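Local coordinates for protein lipase (PDB 4OPM) that probably hydrolyses the ester bonds of lipids, as a putative triacylglycerol lipase of the alpha/beta hydrolase fold from Acinetobacter baumannii, at residues A[35-40]-A[55-60]; A[61-66]-A[275-280]; A[154-157]-A[162-165]. All coordinates share one frame; numbering follows the deposited sequence. Where two conformers were deposited one is given.

In the fold
The three contacts run from the buried core to the surface of an alpha/beta hydrolase. Interaction 1 is wholly buried and polar: an arginine of the loop after strand 46-50 reaches the serines of edge-proximal strand 32-39. Interaction 2 follows directly along the chain, pairing helix 61-64 with the short helix 276-279 through mainly apolar contacts and two waters, one of them weakly held by R62, and is partly buried. The two touch, N59 and W60 packing on I277, and the continuous piece of chain 55-66 serves both, meeting strand 32-39 through R57 and helix 276-279 through R62 and V63. Interaction 3 is a surface contact about 25 Å, centre to centre, from interaction 2, local in sequence and dominated by aromatic packing.

Interaction 1: residues A[35-40]-A[55-60]; sequences SYSEGG and GSRDNW
R57 donates from NH1 to OG of S37, 2.8 Å away, with an N-H...O angle of 149° and the hydroxyl lying 13° out of the guanidinium plane. S35, two residues back on the same side of the strand, meets the same group differently: its OG lies over one guanidinium face, 3.3 Å from R57 NE, at an angle too poor for a hydrogen bond. That hydroxyl bonds instead to D77, which also forms a salt bridge with NE, while E83 pairs with NH2 and S24 accepts from NH1. Small serines suit these positions because they leave room for the long side chain and still offer it oxygen atoms.

R57 sets out with CG between its backbone N and carbonyl carbon (chi1 61°), then runs extended as far as NE, which carries the guanidinium across the strand, to a place between the S35 and S37 side chains. S37 OG also donates to water 1, at 2.6 Å, and this water donates to OD1 of D58, 3.1 Å from it, tying the strand to the residue after the arginine. Behind these groups, S56 OG accepts from the backbone N of D58 in an ST turn that leads into the 3-10 turn bearing R57. With D77 and E83 paired to it and the hydroxyls of S37 and S24 accepting from NH1, the buried guanidinium is probably stabilised in its charged form.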
# COMPACT_ATOMS: atom_id res chain seq x y z
N SER A 35 -3.44 0.28 14.51
CA SER A 35 -2.19 -0.45 14.70
C SER A 35 -1.23 0.10 13.65
O SER A 35 -1.64 0.25 12.49
CB SER A 35 -2.39 -1.96 14.54
OG SER A 35 -1.15 -2.63 14.44
N TYR A 36 -0.00 0.45 14.03
CA TYR A 36 0.95 0.97 13.05
C TYR A 36 2.38 0.70 13.47
O TYR A 36 2.66 0.50 14.66
CB TYR A 36 0.77 2.48 12.79
CG TYR A 36 1.04 3.40 13.97
CD1 TYR A 36 0.08 3.58 14.97
CD2 TYR A 36 2.19 4.18 14.02
CE1 TYR A 36 0.30 4.46 16.03
CE2 TYR A 36 2.43 5.06 15.08
CZ TYR A 36 1.47 5.20 16.08
OH TYR A 36 1.66 6.07 17.12
N SER A 37 3.27 0.65 12.47
CA SER A 37 4.70 0.52 12.68
C SER A 37 5.31 1.89 12.62
O SER A 37 4.85 2.74 11.84
CB SER A 37 5.33 -0.38 11.61
OG SER A 37 4.81 -1.69 11.67
N GLU A 38 6.34 2.12 13.44
CA GLU A 38 7.04 3.39 13.44
C GLU A 38 8.52 3.15 13.59
O GLU A 38 8.93 2.34 14.43
CB GLU A 38 6.51 4.31 14.56
CG GLU A 38 7.22 5.65 14.65
CD GLU A 38 6.68 6.64 15.67
OE1 GLU A 38 5.84 6.24 16.50
OE2 GLU A 38 7.13 7.80 15.65
N GLY A 39 9.31 3.86 12.80
CA GLY A 39 10.77 3.79 12.85
C GLY A 39 11.45 5.09 12.48
O GLY A 39 10.82 6.01 11.94
N GLY A 40 12.73 5.17 12.81
CA GLY A 40 13.55 6.35 12.54
C GLY A 40 13.34 7.49 13.52
O GLY A 40 12.44 7.46 14.37
N GLY A 55 -3.83 -6.46 2.42
CA GLY A 55 -2.44 -6.40 2.84
C GLY A 55 -2.33 -6.00 4.29
O GLY A 55 -3.30 -6.12 5.05
N SER A 56 -1.14 -5.52 4.70
CA SER A 56 -0.92 -5.05 6.07
C SER A 56 0.34 -4.19 6.10
O SER A 56 1.11 -4.17 5.12
CB SER A 56 -0.80 -6.21 7.05
OG SER A 56 0.48 -6.80 7.02
N ARG A 57 0.59 -3.53 7.23
CA ARG A 57 1.80 -2.73 7.41
C ARG A 57 3.08 -3.54 7.13
O ARG A 57 4.05 -2.97 6.62
CB ARG A 57 1.87 -2.14 8.83
CG ARG A 57 1.92 -3.15 9.98
CD ARG A 57 1.56 -2.49 11.28
NE ARG A 57 1.28 -3.46 12.34
CZ ARG A 57 2.10 -3.72 13.36
NH1 ARG A 57 3.26 -3.08 13.47
NH2 ARG A 57 1.75 -4.60 14.29
N ASP A 58 3.08 -4.86 7.41
CA ASP A 58 4.27 -5.71 7.20
C ASP A 58 4.65 -5.86 5.72
O ASP A 58 5.81 -6.19 5.43
CB ASP A 58 4.08 -7.07 7.86
CG ASP A 58 4.00 -6.95 9.38
OD1 ASP A 58 4.86 -6.24 9.97
OD2 ASP A 58 3.05 -7.49 9.96
N ASN A 59 3.73 -5.53 4.78
CA ASN A 59 4.06 -5.56 3.35
C ASN A 59 5.22 -4.60 3.01
O ASN A 59 5.91 -4.81 2.01
CB ASN A 59 2.85 -5.15 2.50
CG ASN A 59 1.67 -6.10 2.50
OD1 ASN A 59 0.59 -5.74 2.02
ND2 ASN A 59 1.85 -7.33 2.96
N TRP A 60 5.39 -3.53 3.82
CA TRP A 60 6.40 -2.51 3.61
C TRP A 60 7.72 -2.77 4.35
O TRP A 60 8.63 -1.95 4.23
CB TRP A 60 5.84 -1.15 4.06
CG TRP A 60 4.87 -0.56 3.09
CD1 TRP A 60 3.51 -0.53 3.21
CD2 TRP A 60 5.18 0.09 1.85
NE1 TRP A 60 2.95 0.10 2.12
CE2 TRP A 60 3.96 0.51 1.28
CE3 TRP A 60 6.38 0.39 1.19
CZ2 TRP A 60 3.90 1.20 0.06
CZ3 TRP A 60 6.33 1.08 -0.02
CH2 TRP A 60 5.10 1.50 -0.56
O HOH W 1 5.43 -3.25 9.67

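Interaction 2: residues A[61-66]-A[275-280]; sequences NRVAHY and MPILEA
R62 and L278 meet on the more open side of this contact, the arginine laying its chain against the leucine. The approach is made by L278 CD2, 3.9 Å from both CD and NE of R62, and the two side chains cross at about a right angle. R62 has CG beside its backbone N (chi1 -63°) and stays extended to NE, which brings CD and NE, where the methylenes give way to the guanidinium, to the leucine methyl. An arginine suits a partly exposed place like this, giving its CD methylene to an apolar neighbour and a polar end to water: NH1 makes a weak bond to water 2, which in turn donates to L278 O at 2.6 Å.

Deeper in, V63 points CG2 at I277, 3.9 Å from its CB and 3.7 Å from its backbone O. These branched side chains also cross at about a right angle, and their bulk close to the backbone suits two short helices whose CA atoms come to 6.2 Å at this pair. Helix 276-279 follows H274, the probable histidine of a Ser-His-Asp triad, as expected of an alpha/beta hydrolase, in which the catalytic histidine sits on a loop after the last strand; helix 61-64 belongs to the early part of the same fold, over two hundred residues away in sequence.

Water 3 stands between the helices, accepting from the backbone N of V63 and donating to I277 O, 2.8 Å away. It thereby links a first-turn amide of one helix to a carbonyl of the other. I277 also packs on W60 and H119, while R62 touches P186 and E281.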
# COMPACT_ATOMS: atom_id res chain seq x y z
N ASN A 61 7.84 -3.87 5.12
CA ASN A 61 9.02 -4.12 5.96
C ASN A 61 10.33 -4.13 5.19
O ASN A 61 11.29 -3.48 5.63
CB ASN A 61 8.90 -5.41 6.77
CG ASN A 61 7.90 -5.27 7.91
OD1 ASN A 61 7.46 -4.16 8.25
ND2 ASN A 61 7.51 -6.38 8.51
N ARG A 62 10.38 -4.82 4.03
CA ARG A 62 11.60 -4.95 3.21
C ARG A 62 12.07 -3.60 2.66
O ARG A 62 13.27 -3.34 2.61
CB ARG A 62 11.37 -5.94 2.05
CG ARG A 62 11.07 -7.33 2.53
CD ARG A 62 10.92 -8.31 1.40
NE ARG A 62 10.44 -9.56 1.96
CZ ARG A 62 10.99 -10.75 1.79
NH1 ARG A 62 12.04 -10.90 0.98
NH2 ARG A 62 10.49 -11.82 2.39
N VAL A 63 11.12 -2.74 2.27
CA VAL A 63 11.43 -1.40 1.78
C VAL A 63 11.76 -0.50 2.99
O VAL A 63 12.76 0.24 2.96
CB VAL A 63 10.25 -0.83 0.93
CG1 VAL A 63 10.37 0.68 0.75
CG2 VAL A 63 10.16 -1.53 -0.42
N ALA A 64 10.91 -0.53 4.05
CA ALA A 64 11.10 0.32 5.23
C ALA A 64 12.49 0.12 5.85
O ALA A 64 13.08 1.08 6.34
CB ALA A 64 10.02 0.05 6.27
N HIS A 65 13.01 -1.11 5.81
CA HIS A 65 14.36 -1.43 6.33
C HIS A 65 15.42 -0.42 5.83
O HIS A 65 16.34 -0.09 6.57
CB HIS A 65 14.74 -2.85 5.88
CG HIS A 65 16.17 -3.22 6.16
ND1 HIS A 65 16.58 -3.60 7.42
CD2 HIS A 65 17.22 -3.29 5.31
CE1 HIS A 65 17.87 -3.89 7.30
NE2 HIS A 65 18.30 -3.70 6.05
N TYR A 66 15.28 0.08 4.58
CA TYR A 66 16.26 1.00 3.99
C TYR A 66 15.93 2.47 4.23
O TYR A 66 16.72 3.34 3.83
CB TYR A 66 16.34 0.76 2.46
CG TYR A 66 16.87 -0.62 2.13
CD1 TYR A 66 18.24 -0.86 2.10
CD2 TYR A 66 16.00 -1.68 1.90
CE1 TYR A 66 18.73 -2.14 1.86
CE2 TYR A 66 16.48 -2.97 1.66
CZ TYR A 66 17.85 -3.19 1.64
OH TYR A 66 18.37 -4.44 1.40
N MSE A 275 3.57 -6.57 -7.08
CA MSE A 275 4.09 -6.22 -5.76
C MSE A 275 5.63 -6.00 -5.74
O MSE A 275 6.37 -6.71 -5.03
CB MSE A 275 3.67 -7.32 -4.75
CG MSE A 275 3.66 -6.85 -3.33
SE MSE A 275 2.24 -7.78 -2.40
CE MSE A 275 2.23 -6.64 -0.87
N PRO A 276 6.15 -4.93 -6.42
CA PRO A 276 7.61 -4.67 -6.37
C PRO A 276 8.18 -4.49 -4.95
O PRO A 276 9.35 -4.80 -4.74
CB PRO A 276 7.75 -3.36 -7.14
CG PRO A 276 6.60 -3.35 -8.09
CD PRO A 276 5.47 -3.95 -7.29
N ILE A 277 7.37 -3.99 -3.99
CA ILE A 277 7.83 -3.77 -2.61
C ILE A 277 8.26 -5.09 -1.92
O ILE A 277 9.07 -5.05 -0.99
CB ILE A 277 6.83 -2.97 -1.77
CG1 ILE A 277 5.49 -3.73 -1.58
CG2 ILE A 277 6.62 -1.57 -2.42
CD1 ILE A 277 4.51 -3.08 -0.55
N LEU A 278 7.74 -6.24 -2.39
CA LEU A 278 8.14 -7.56 -1.87
C LEU A 278 8.94 -8.36 -2.90
O LEU A 278 9.72 -9.23 -2.51
CB LEU A 278 6.92 -8.39 -1.41
CG LEU A 278 6.18 -7.92 -0.13
CD1 LEU A 278 5.05 -8.88 0.20
CD2 LEU A 278 7.11 -7.85 1.06
N GLU A 279 8.77 -8.07 -4.21
CA GLU A 279 9.47 -8.82 -5.26
C GLU A 279 10.86 -8.24 -5.61
O GLU A 279 11.69 -8.96 -6.16
CB GLU A 279 8.65 -8.82 -6.55
CG GLU A 279 7.28 -9.50 -6.46
CD GLU A 279 6.49 -9.37 -7.75
OE1 GLU A 279 6.93 -9.92 -8.78
OE2 GLU A 279 5.45 -8.65 -7.74
N ALA A 280 11.07 -6.94 -5.37
CA ALA A 280 12.30 -6.25 -5.80
C ALA A 280 12.59 -5.02 -4.92
O ALA A 280 12.82 -3.93 -5.45
CB ALA A 280 12.15 -5.83 -7.26
O HOH W 2 12.16 -9.60 -1.57
O HOH W 3 8.49 -4.09 1.55

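Interaction 3: residues A[154-157]-A[162-165]; sequences TIYL and YLKQ
Helix 155-158 and the following 3-10 segment, which includes Y162-Q165, pack together in the region between strands 137-143 and 237-242, where alpha/beta hydrolases commonly insert their cap. T154 occupies the N-cap of the helix, its OG1 accepting a weak bond from L157 N. The next residue, I155, makes a CH-pi interaction with Y162: its CG1 sits 3.5 Å from the centroid of the Y162 ring, only 8° off its normal. I155 carries CG1 opposite its backbone N (chi1 -160°), which brings that methylene over the ring centre, while CD1 continues toward the hydroxyl-bearing end, 3.9 Å from Y162 CE1.

Y156 uses its edge instead. Its CE1 approaches the backbone O of Y162 to 3.6 Å, with that oxygen near the ring plane, and CD1 lies 3.9 Å from Y162 CB. The other branch of I155, CG2, rests over a face of the Y156 ring, so the one isoleucine touches both tyrosines; a branched side chain is well suited to this. The I155 contacts hold for one of its two modelled conformers, and the side chain may be mobile. L163 completes the apolar side by placing CD2 3.9 Å from Y156 CB. At the outer end water 4 joins Y156 OH to OE1 of Q165, 2.8 Å from each, a fitting role for polar tips at the surface.

Ordered polyethylene glycol fragments lie near Y162 and L163, probably from the crystallisation liquor. On its flanks, T154 OG1 bonds to the backbone of I247 in the loop after strand 237-242, and K164 pairs with D212 of the long helix 190-220.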
# COMPACT_ATOMS: atom_id res chain seq x y z
N THR A 154 -7.10 -5.14 -17.95
CA THR A 154 -7.14 -6.39 -17.19
C THR A 154 -8.59 -6.65 -16.84
O THR A 154 -9.38 -5.71 -16.80
CB THR A 154 -6.27 -6.36 -15.92
OG1 THR A 154 -6.87 -5.48 -14.97
CG2 THR A 154 -4.81 -6.04 -16.19
N ILE A 155 -8.92 -7.91 -16.54
CA ILE A 155 -10.28 -8.30 -16.17
C ILE A 155 -10.69 -7.63 -14.83
O ILE A 155 -11.86 -7.30 -14.66
CB ILE A 155 -10.40 -9.86 -16.14
CG1 ILE A 155 -11.86 -10.33 -16.25
CG2 ILE A 155 -9.67 -10.52 -14.96
CD1 ILE A 155 -12.53 -10.18 -17.65
N TYR A 156 -9.73 -7.40 -13.90
CA TYR A 156 -10.02 -6.78 -12.60
C TYR A 156 -10.41 -5.32 -12.72
O TYR A 156 -11.26 -4.86 -11.96
CB TYR A 156 -8.81 -6.94 -11.65
CG TYR A 156 -8.32 -8.37 -11.61
CD1 TYR A 156 -9.04 -9.36 -10.95
CD2 TYR A 156 -7.18 -8.75 -12.31
CE1 TYR A 156 -8.62 -10.69 -10.96
CE2 TYR A 156 -6.74 -10.08 -12.32
CZ TYR A 156 -7.47 -11.04 -11.64
OH TYR A 156 -7.09 -12.36 -11.65
N LEU A 157 -9.79 -4.59 -13.66
CA LEU A 157 -10.10 -3.17 -13.87
C LEU A 157 -11.39 -3.01 -14.69
O LEU A 157 -12.18 -2.10 -14.41
CB LEU A 157 -8.93 -2.43 -14.56
CG LEU A 157 -7.61 -2.28 -13.78
CD1 LEU A 157 -6.51 -1.74 -14.69
CD2 LEU A 157 -7.78 -1.35 -12.56
N TYR A 162 -14.48 -9.34 -10.54
CA TYR A 162 -13.43 -10.35 -10.64
C TYR A 162 -12.42 -10.24 -9.47
O TYR A 162 -11.71 -11.22 -9.21
CB TYR A 162 -12.72 -10.28 -11.99
CG TYR A 162 -13.48 -10.99 -13.07
CD1 TYR A 162 -14.44 -10.32 -13.82
CD2 TYR A 162 -13.26 -12.34 -13.34
CE1 TYR A 162 -15.16 -10.97 -14.83
CE2 TYR A 162 -13.98 -13.00 -14.34
CZ TYR A 162 -14.92 -12.31 -15.09
OH TYR A 162 -15.61 -12.97 -16.08
N LEU A 163 -12.41 -9.10 -8.73
CA LEU A 163 -11.59 -8.96 -7.52
C LEU A 163 -12.01 -10.00 -6.46
O LEU A 163 -11.20 -10.37 -5.61
CB LEU A 163 -11.66 -7.54 -6.92
CG LEU A 163 -10.99 -6.40 -7.72
CD1 LEU A 163 -11.28 -5.06 -7.07
CD2 LEU A 163 -9.47 -6.62 -7.85
N LYS A 164 -13.26 -10.52 -6.54
CA LYS A 164 -13.74 -11.55 -5.62
C LYS A 164 -12.94 -12.87 -5.77
O LYS A 164 -12.84 -13.61 -4.80
CB LYS A 164 -15.24 -11.82 -5.81
CG LYS A 164 -16.10 -10.67 -5.34
CD LYS A 164 -17.56 -10.90 -5.67
CE LYS A 164 -18.43 -9.75 -5.24
NZ LYS A 164 -18.68 -9.77 -3.78
N GLN A 165 -12.37 -13.13 -6.97
CA GLN A 165 -11.56 -14.34 -7.24
C GLN A 165 -10.22 -14.29 -6.51
O GLN A 165 -9.55 -15.32 -6.38
CB GLN A 165 -11.32 -14.52 -8.75
CG GLN A 165 -12.60 -14.69 -9.57
CD GLN A 165 -12.35 -15.03 -11.02
OE1 GLN A 165 -11.26 -14.86 -11.56
NE2 GLN A 165 -13.39 -15.50 -11.68
O HOH W 4 -8.63 -14.45 -10.72